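Putative Lipoprotein (PDB 3U24) is of unknown function but binds zinc and calcium, and as a putative lipoprotein related to the MA-clan peptidases may be a membrane-anchored metallopeptidase-like protein. Local coordinates at residues F70-Q75 with L100-M104; H95-N99 with A251-Q255; G433-V438 with G559-V563. All blocks are in the same frame, centred on the assembly; numbering follows the deposited sequence.

Contact 1: F70-Q75 with L100-M104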
loop_
_atom_site.group_PDB
_atom_site.type_symbol
_atom_site.label_atom_id
_atom_site.label_comp_id
_atom_site.label_asym_id
_atom_site.label_seq_id
_atom_site.Cartn_x
_atom_site.Cartn_y
_atom_site.Cartn_z
ATOM N N PHE A 70 14.880 -19.654 11.676
ATOM C CA PHE A 70 15.263 -19.168 10.360
ATOM C C PHE A 70 15.871 -17.770 10.462
ATOM O O PHE A 70 16.876 -17.523 9.831
ATOM C CB PHE A 70 14.069 -19.212 9.419
ATOM C CG PHE A 70 14.245 -18.486 8.123
ATOM C CD1 PHE A 70 13.907 -17.144 8.016
ATOM C CD2 PHE A 70 14.677 -19.158 6.994
ATOM C CE1 PHE A 70 14.032 -16.471 6.830
ATOM C CE2 PHE A 70 14.755 -18.487 5.788
ATOM C CZ PHE A 70 14.453 -17.142 5.713
ATOM N N VAL A 71 15.259 -16.878 11.248
ATOM C CA VAL A 71 15.794 -15.543 11.452
ATOM C C VAL A 71 17.235 -15.650 11.976
ATOM O O VAL A 71 18.158 -15.063 11.419
ATOM C CB VAL A 71 14.905 -14.708 12.416
ATOM C CG1 VAL A 71 15.630 -13.462 12.870
ATOM C CG2 VAL A 71 13.569 -14.359 11.743
ATOM N N LYS A 72 17.423 -16.410 13.044
ATOM C CA LYS A 72 18.755 -16.602 13.624
ATOM C C LYS A 72 19.783 -17.136 12.630
ATOM O O LYS A 72 20.885 -16.611 12.582
ATOM C CB LYS A 72 18.702 -17.493 14.876
ATOM N N ALA A 73 19.452 -18.157 11.842
ATOM C CA ALA A 73 20.431 -18.733 10.919
ATOM C C ALA A 73 20.730 -17.777 9.752
ATOM O O ALA A 73 21.880 -17.717 9.281
ATOM C CB ALA A 73 19.972 -20.098 10.368
ATOM N N GLN A 74 19.724 -17.056 9.258
ATOM C CA GLN A 74 19.965 -16.189 8.095
ATOM C C GLN A 74 20.695 -14.949 8.540
ATOM O O GLN A 74 21.619 -14.477 7.853
ATOM C CB GLN A 74 18.712 -15.824 7.363
ATOM C CG GLN A 74 17.952 -17.016 6.819
ATOM C CD GLN A 74 18.720 -17.800 5.772
ATOM O OE1 GLN A 74 19.520 -17.237 5.018
ATOM N NE2 GLN A 74 18.485 -19.101 5.738
ATOM N N GLN A 75 20.335 -14.435 9.703
ATOM C CA GLN A 75 21.130 -13.337 10.265
ATOM C C GLN A 75 22.599 -13.695 10.419
ATOM O O GLN A 75 23.451 -12.865 10.121
ATOM C CB GLN A 75 20.610 -12.899 11.627
ATOM C CG GLN A 75 19.489 -11.890 11.510
ATOM C CD GLN A 75 18.816 -11.616 12.843
ATOM O OE1 GLN A 75 18.934 -12.402 13.824
ATOM N NE2 GLN A 75 18.119 -10.501 12.898
ATOM N N LEU A 100 14.009 -6.929 7.163
ATOM C CA LEU A 100 12.941 -7.906 7.095
ATOM C C LEU A 100 13.113 -8.959 8.208
ATOM O O LEU A 100 12.152 -9.297 8.925
ATOM C CB LEU A 100 12.921 -8.591 5.730
ATOM C CG LEU A 100 11.922 -9.732 5.547
ATOM C CD1 LEU A 100 10.520 -9.141 5.487
ATOM C CD2 LEU A 100 12.305 -10.515 4.297
ATOM N N LEU A 101 14.332 -9.467 8.362
ATOM C CA LEU A 101 14.602 -10.442 9.406
ATOM C C LEU A 101 14.294 -9.877 10.813
ATOM O O LEU A 101 13.603 -10.522 11.618
ATOM C CB LEU A 101 16.038 -11.026 9.298
ATOM C CG LEU A 101 16.346 -11.925 8.070
ATOM C CD1 LEU A 101 17.834 -12.306 7.975
ATOM C CD2 LEU A 101 15.463 -13.171 8.034
ATOM N N SER A 102 14.781 -8.690 11.126
ATOM C CA SER A 102 14.538 -8.130 12.444
ATOM C C SER A 102 13.055 -7.932 12.666
ATOM O O SER A 102 12.547 -8.143 13.747
ATOM C CB SER A 102 15.284 -6.796 12.645
ATOM O OG SER A 102 16.673 -7.037 12.674
ATOM N N SER A 103 12.345 -7.529 11.647
ATOM C CA SER A 103 10.937 -7.274 11.843
ATOM C C SER A 103 10.120 -8.558 11.983
ATOM O O SER A 103 9.149 -8.565 12.694
ATOM C CB SER A 103 10.391 -6.389 10.745
ATOM O OG SER A 103 10.274 -7.138 9.575
HETATM N N MSE A 104 10.514 -9.627 11.324
HETATM C CA MSE A 104 9.896 -10.954 11.567
HETATM C C MSE A 104 10.020 -11.395 13.020
HETATM O O MSE A 104 9.022 -11.808 13.638
HETATM C CB MSE A 104 10.436 -12.047 10.636
HETATM C CG MSE A 104 10.062 -11.839 9.148
HETATM SE SE MSE A 104 11.116 -12.930 7.880
HETATM C CE MSE A 104 10.564 -14.670 8.576
HETATM O O HOH W 1 18.566 -8.806 11.223
#
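L101 drives its side chain straight at the helix of F70-Q75, and its two methyl branches divide the work. L101 CD1 lies 3.7 Å from Q74 CB and close to the backbone nitrogen of Q75, whereas CD2 meets the F70 ring at CE1, 3.8 Å away. The aromatic ring and the leucine cross at nearly a right angle. F70 is steadied from within its own helix, since Q74 CG lies 3.6 Å above the centre of the ring; the Q74 chain bends at chi2, and its amide turns away to hydrogen-bond D35. Here is a knob-into-hole joint, L101 filling the hollow among F70, V71, Q74 and Q75, in a hairpin of successive helices, 61-79 and 88-111, whose local axes run antiparallel (155°) and 9.7 Å apart. Q75 CG slides alongside the leucine, 3.9 Å from L101 CD1. One residue on, S102 OG approaches the extended Q75 amide only through a water, 3.0 Å from OG; the leg to Q75 NE2 is too short to be trusted. An alanine in place of Q75 would probably open a gap beside L101 CD1 and leave that water without its neighbour on this side. M104, a selenomethionine about one turn after L101, rests its CB 4.0 Å from V71 CG2, and the chain, bent at its last torsion (chi3 61°), brings CE 4.2 Å from F70 CD1.

Contact 2: H95-N99 with A251-Q255. With ZN (zinc ion), chain C.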
loop_
_atom_site.group_PDB
_atom_site.type_symbol
_atom_site.label_atom_id
_atom_site.label_comp_id
_atom_site.label_asym_id
_atom_site.label_seq_id
_atom_site.Cartn_x
_atom_site.Cartn_y
_atom_site.Cartn_z
ATOM N N HIS A 95 20.541 -4.580 3.409
ATOM C CA HIS A 95 19.754 -3.880 4.394
ATOM C C HIS A 95 18.277 -4.259 4.400
ATOM O O HIS A 95 17.658 -4.389 5.469
ATOM C CB HIS A 95 19.974 -2.374 4.279
ATOM C CG HIS A 95 21.305 -1.955 4.769
ATOM N ND1 HIS A 95 22.442 -2.037 3.995
ATOM C CD2 HIS A 95 21.707 -1.515 6.011
ATOM C CE1 HIS A 95 23.491 -1.615 4.714
ATOM N NE2 HIS A 95 23.040 -1.272 5.940
ATOM N N LEU A 96 17.700 -4.449 3.228
ATOM C CA LEU A 96 16.339 -4.901 3.133
ATOM C C LEU A 96 16.186 -6.280 3.781
ATOM O O LEU A 96 15.241 -6.489 4.520
ATOM C CB LEU A 96 15.898 -4.937 1.686
ATOM C CG LEU A 96 15.695 -3.590 0.980
ATOM C CD1 LEU A 96 15.289 -3.913 -0.482
ATOM C CD2 LEU A 96 14.679 -2.663 1.683
ATOM N N ILE A 97 17.121 -7.199 3.543
ATOM C CA ILE A 97 17.084 -8.481 4.193
ATOM C C ILE A 97 17.233 -8.370 5.722
ATOM O O ILE A 97 16.445 -8.962 6.486
ATOM C CB ILE A 97 18.137 -9.456 3.596
ATOM C CG1 ILE A 97 17.723 -9.873 2.170
ATOM C CG2 ILE A 97 18.297 -10.676 4.468
ATOM C CD1 ILE A 97 18.844 -10.551 1.377
ATOM N N ASP A 98 18.225 -7.612 6.186
ATOM C CA ASP A 98 18.447 -7.451 7.618
ATOM C C ASP A 98 17.184 -6.925 8.345
ATOM O O ASP A 98 16.742 -7.483 9.357
ATOM C CB ASP A 98 19.585 -6.490 7.835
ATOM C CG ASP A 98 20.200 -6.597 9.206
ATOM O OD1 ASP A 98 20.194 -7.674 9.819
ATOM O OD2 ASP A 98 20.737 -5.595 9.665
ATOM N N ASN A 99 16.625 -5.853 7.811
ATOM C CA ASN A 99 15.424 -5.269 8.322
ATOM C C ASN A 99 14.208 -6.225 8.274
ATOM O O ASN A 99 13.450 -6.294 9.224
ATOM C CB ASN A 99 15.071 -3.986 7.540
ATOM C CG ASN A 99 13.911 -3.243 8.174
ATOM O OD1 ASN A 99 14.035 -2.754 9.282
ATOM N ND2 ASN A 99 12.777 -3.211 7.503
ATOM N N ALA A 251 9.669 2.268 12.411
ATOM C CA ALA A 251 11.063 2.043 11.956
ATOM C C ALA A 251 11.163 0.851 10.995
ATOM O O ALA A 251 11.812 0.975 9.964
ATOM C CB ALA A 251 12.024 1.889 13.119
ATOM N N PHE A 252 10.483 -0.274 11.279
ATOM C CA PHE A 252 10.597 -1.464 10.433
ATOM C C PHE A 252 9.873 -1.320 9.085
ATOM O O PHE A 252 10.422 -1.713 8.044
ATOM C CB PHE A 252 10.052 -2.748 11.117
ATOM C CG PHE A 252 10.922 -3.290 12.208
ATOM C CD1 PHE A 252 12.284 -3.516 11.990
ATOM C CD2 PHE A 252 10.386 -3.620 13.439
ATOM C CE1 PHE A 252 13.082 -4.025 12.979
ATOM C CE2 PHE A 252 11.179 -4.137 14.450
ATOM C CZ PHE A 252 12.538 -4.327 14.220
ATOM N N ASP A 253 8.672 -0.745 9.091
ATOM C CA ASP A 253 7.860 -0.644 7.883
ATOM C C ASP A 253 8.335 0.486 6.971
ATOM O O ASP A 253 8.416 0.302 5.757
ATOM C CB ASP A 253 6.382 -0.367 8.236
ATOM C CG ASP A 253 5.676 -1.552 8.891
ATOM O OD1 ASP A 253 6.289 -2.643 8.994
ATOM O OD2 ASP A 253 4.472 -1.399 9.274
ATOM N N ILE A 254 8.600 1.675 7.533
ATOM C CA ILE A 254 8.877 2.875 6.725
ATOM C C ILE A 254 10.382 3.069 6.502
ATOM O O ILE A 254 10.822 3.452 5.438
ATOM C CB ILE A 254 8.313 4.092 7.446
ATOM C CG1 ILE A 254 6.800 3.920 7.696
ATOM C CG2 ILE A 254 8.562 5.384 6.683
ATOM C CD1 ILE A 254 5.915 3.766 6.461
ATOM N N GLN A 255 11.169 2.755 7.518
ATOM C CA GLN A 255 12.601 2.901 7.478
ATOM C C GLN A 255 12.988 4.323 7.170
ATOM O O GLN A 255 13.925 4.585 6.433
ATOM C CB GLN A 255 13.250 1.902 6.502
ATOM C CG GLN A 255 13.064 0.449 6.867
ATOM C CD GLN A 255 13.859 -0.485 5.972
ATOM O OE1 GLN A 255 13.294 -1.111 5.047
ATOM N NE2 GLN A 255 15.132 -0.610 6.240
HETATM ZN ZN ZN C . 24.217 -0.708 7.437
HETATM O O HOH W 2 26.457 0.131 6.598
#
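N99 and Q255 approach from opposite directions and lay their amides one on the other, the two planes only 14° apart. The stack is close: N99 CG lies 3.5 Å from Q255 NE2. Although N99 ND2 also comes near Q255 OE1, the angle there is too poor for a hydrogen bond. The N-H goes instead to the backbone, where N99 ND2 donates to F252 O at 2.8 Å, nearly straight at 160°, meeting a lone pair in the carbonyl plane. The other end of the same amide, OD1, lies at the edge of the F252 ring, in its plane, 3.3 Å from CD1, where the polarised C-H bonds suit an oxygen. The asparagine reaches all three partners because its CG stands opposite the backbone nitrogen (chi1 -172°). Q255, the first residue beyond helix 243-254, has a positive phi, and its side chain heads toward helix 88-111; L96 CD2 stands 4.0 Å from Q255 OE1. One turn before N99, H95 binds a zinc ion through NE2 at 2.0 Å, its ND1 being engaged by T91 O. The contact joins a helix flank to a helix end without formal charge, and a neutral amide donor is well suited to a carbonyl in the last turn of a helix, where partial negative charge would be expected to gather.

Contact 3: G433-V438 with G559-V563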
loop_
_atom_site.group_PDB
_atom_site.type_symbol
_atom_site.label_atom_id
_atom_site.label_comp_id
_atom_site.label_asym_id
_atom_site.label_seq_id
_atom_site.Cartn_x
_atom_site.Cartn_y
_atom_site.Cartn_z
ATOM N N GLY A 433 10.594 -4.254 -1.333
ATOM C CA GLY A 433 10.936 -2.847 -1.518
ATOM C C GLY A 433 10.117 -1.927 -0.646
ATOM O O GLY A 433 9.158 -2.342 -0.056
ATOM N N ASN A 434 10.497 -0.662 -0.596
ATOM C CA ASN A 434 9.955 0.272 0.397
ATOM C C ASN A 434 8.804 1.049 -0.160
ATOM O O ASN A 434 8.969 1.810 -1.077
ATOM C CB ASN A 434 11.096 1.203 0.842
ATOM C CG ASN A 434 10.710 2.138 1.936
ATOM O OD1 ASN A 434 10.435 3.310 1.685
ATOM N ND2 ASN A 434 10.709 1.648 3.159
ATOM N N GLY A 435 7.626 0.846 0.409
ATOM C CA GLY A 435 6.411 1.526 -0.003
ATOM C C GLY A 435 6.476 3.031 0.214
ATOM O O GLY A 435 5.953 3.808 -0.593
ATOM N N ALA A 436 7.116 3.459 1.289
ATOM C CA ALA A 436 7.243 4.889 1.550
ATOM C C ALA A 436 7.973 5.607 0.422
ATOM O O ALA A 436 7.635 6.719 0.108
ATOM C CB ALA A 436 7.984 5.129 2.858
HETATM N N MSE A 437 9.034 5.003 -0.132
HETATM C CA MSE A 437 9.800 5.635 -1.222
HETATM C C MSE A 437 8.931 5.725 -2.461
HETATM O O MSE A 437 8.868 6.761 -3.067
HETATM C CB MSE A 437 11.106 4.867 -1.515
HETATM C CG MSE A 437 11.948 5.409 -2.687
HETATM SE SE MSE A 437 11.288 4.720 -4.415
HETATM C CE MSE A 437 12.472 5.788 -5.601
ATOM N N VAL A 438 8.208 4.647 -2.781
ATOM C CA VAL A 438 7.416 4.540 -4.005
ATOM C C VAL A 438 6.289 5.560 -3.972
ATOM O O VAL A 438 6.104 6.375 -4.900
ATOM C CB VAL A 438 6.890 3.085 -4.187
ATOM C CG1 VAL A 438 5.748 2.995 -5.226
ATOM C CG2 VAL A 438 8.069 2.128 -4.473
ATOM N N GLY A 559 16.150 2.120 -7.566
ATOM C CA GLY A 559 14.898 1.390 -7.385
ATOM C C GLY A 559 14.259 1.691 -6.033
ATOM O O GLY A 559 14.592 2.676 -5.373
ATOM N N SER A 560 13.399 0.783 -5.598
ATOM C CA SER A 560 12.524 0.986 -4.452
ATOM C C SER A 560 13.206 0.771 -3.071
ATOM O O SER A 560 12.694 0.079 -2.208
ATOM C CB SER A 560 11.303 0.063 -4.643
ATOM O OG SER A 560 10.700 0.332 -5.948
ATOM N N ALA A 561 14.365 1.376 -2.883
ATOM C CA ALA A 561 15.058 1.340 -1.612
ATOM C C ALA A 561 14.468 2.460 -0.764
ATOM O O ALA A 561 13.975 3.431 -1.298
ATOM C CB ALA A 561 16.568 1.565 -1.762
ATOM N N PRO A 562 14.552 2.322 0.564
ATOM C CA PRO A 562 14.147 3.383 1.454
ATOM C C PRO A 562 14.900 4.666 1.123
ATOM O O PRO A 562 16.123 4.638 0.844
ATOM C CB PRO A 562 14.592 2.883 2.837
ATOM C CG PRO A 562 14.728 1.398 2.706
ATOM C CD PRO A 562 15.176 1.190 1.283
ATOM N N VAL A 563 14.190 5.781 1.197
ATOM C CA VAL A 563 14.786 7.054 0.883
ATOM C C VAL A 563 16.105 7.341 1.656
ATOM O O VAL A 563 17.065 7.877 1.077
ATOM C CB VAL A 563 13.785 8.189 1.115
ATOM C CG1 VAL A 563 14.428 9.546 0.807
ATOM C CG2 VAL A 563 12.505 7.944 0.293
HETATM O O HOH W 3 11.533 5.564 2.706
#
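The N-cap of helix 435-451, the helix that supplies the zinc ligand E439, is moored here to the bend leading into helix 563-571. N434 is the capping residue: with chi1 trans at -175°, its side chain brings OD1 to the first turn, where it accepts from M437 N at 2.9 Å. Its own backbone nitrogen crosses to the other segment, giving N434 N to S560 O a nearly straight bond of 2.8 Å and 167°. S560 is the centre of an inverse gamma turn, and G433 CA sits 3.5 Å from S560 O. Beside the cap, selenomethionine M437 runs along the backbone of the bend, its CG pressed 3.2 Å from A561 O and its SE 3.9 Å from S560 CA, while M437 CB meets V563 CG2. V438 CG2 touches S560 as well, 3.5 Å from OG. P562, itself an N-cap residue, packs its ring nitrogen 3.6 Å from N434 CB. A water ties the starts of the two helices together, donating to N434 OD1 at 2.7 Å and accepting from V563 N.

Overall arrangement
The three contacts follow one another in a row, contact 2 touching both others. Contacts 1 and 2 share helix 88-111 and have centres 11 Å apart; they meet where F252 CG packs against S103 CB at 3.5 Å. Contacts 2 and 3, with centres 10 Å apart, are joined by a probable hydrogen bond of 2.9 Å from N434 ND2 to I254 O, so asparagines from two different segments hold the end of helix 243-254. Contacts 1 and 3 do not touch, their nearest atoms being about 8 Å apart. Contact 3 lies nearest the zinc site of H408, H414 and E439: the V438 side chain is about 4 Å from that of H414.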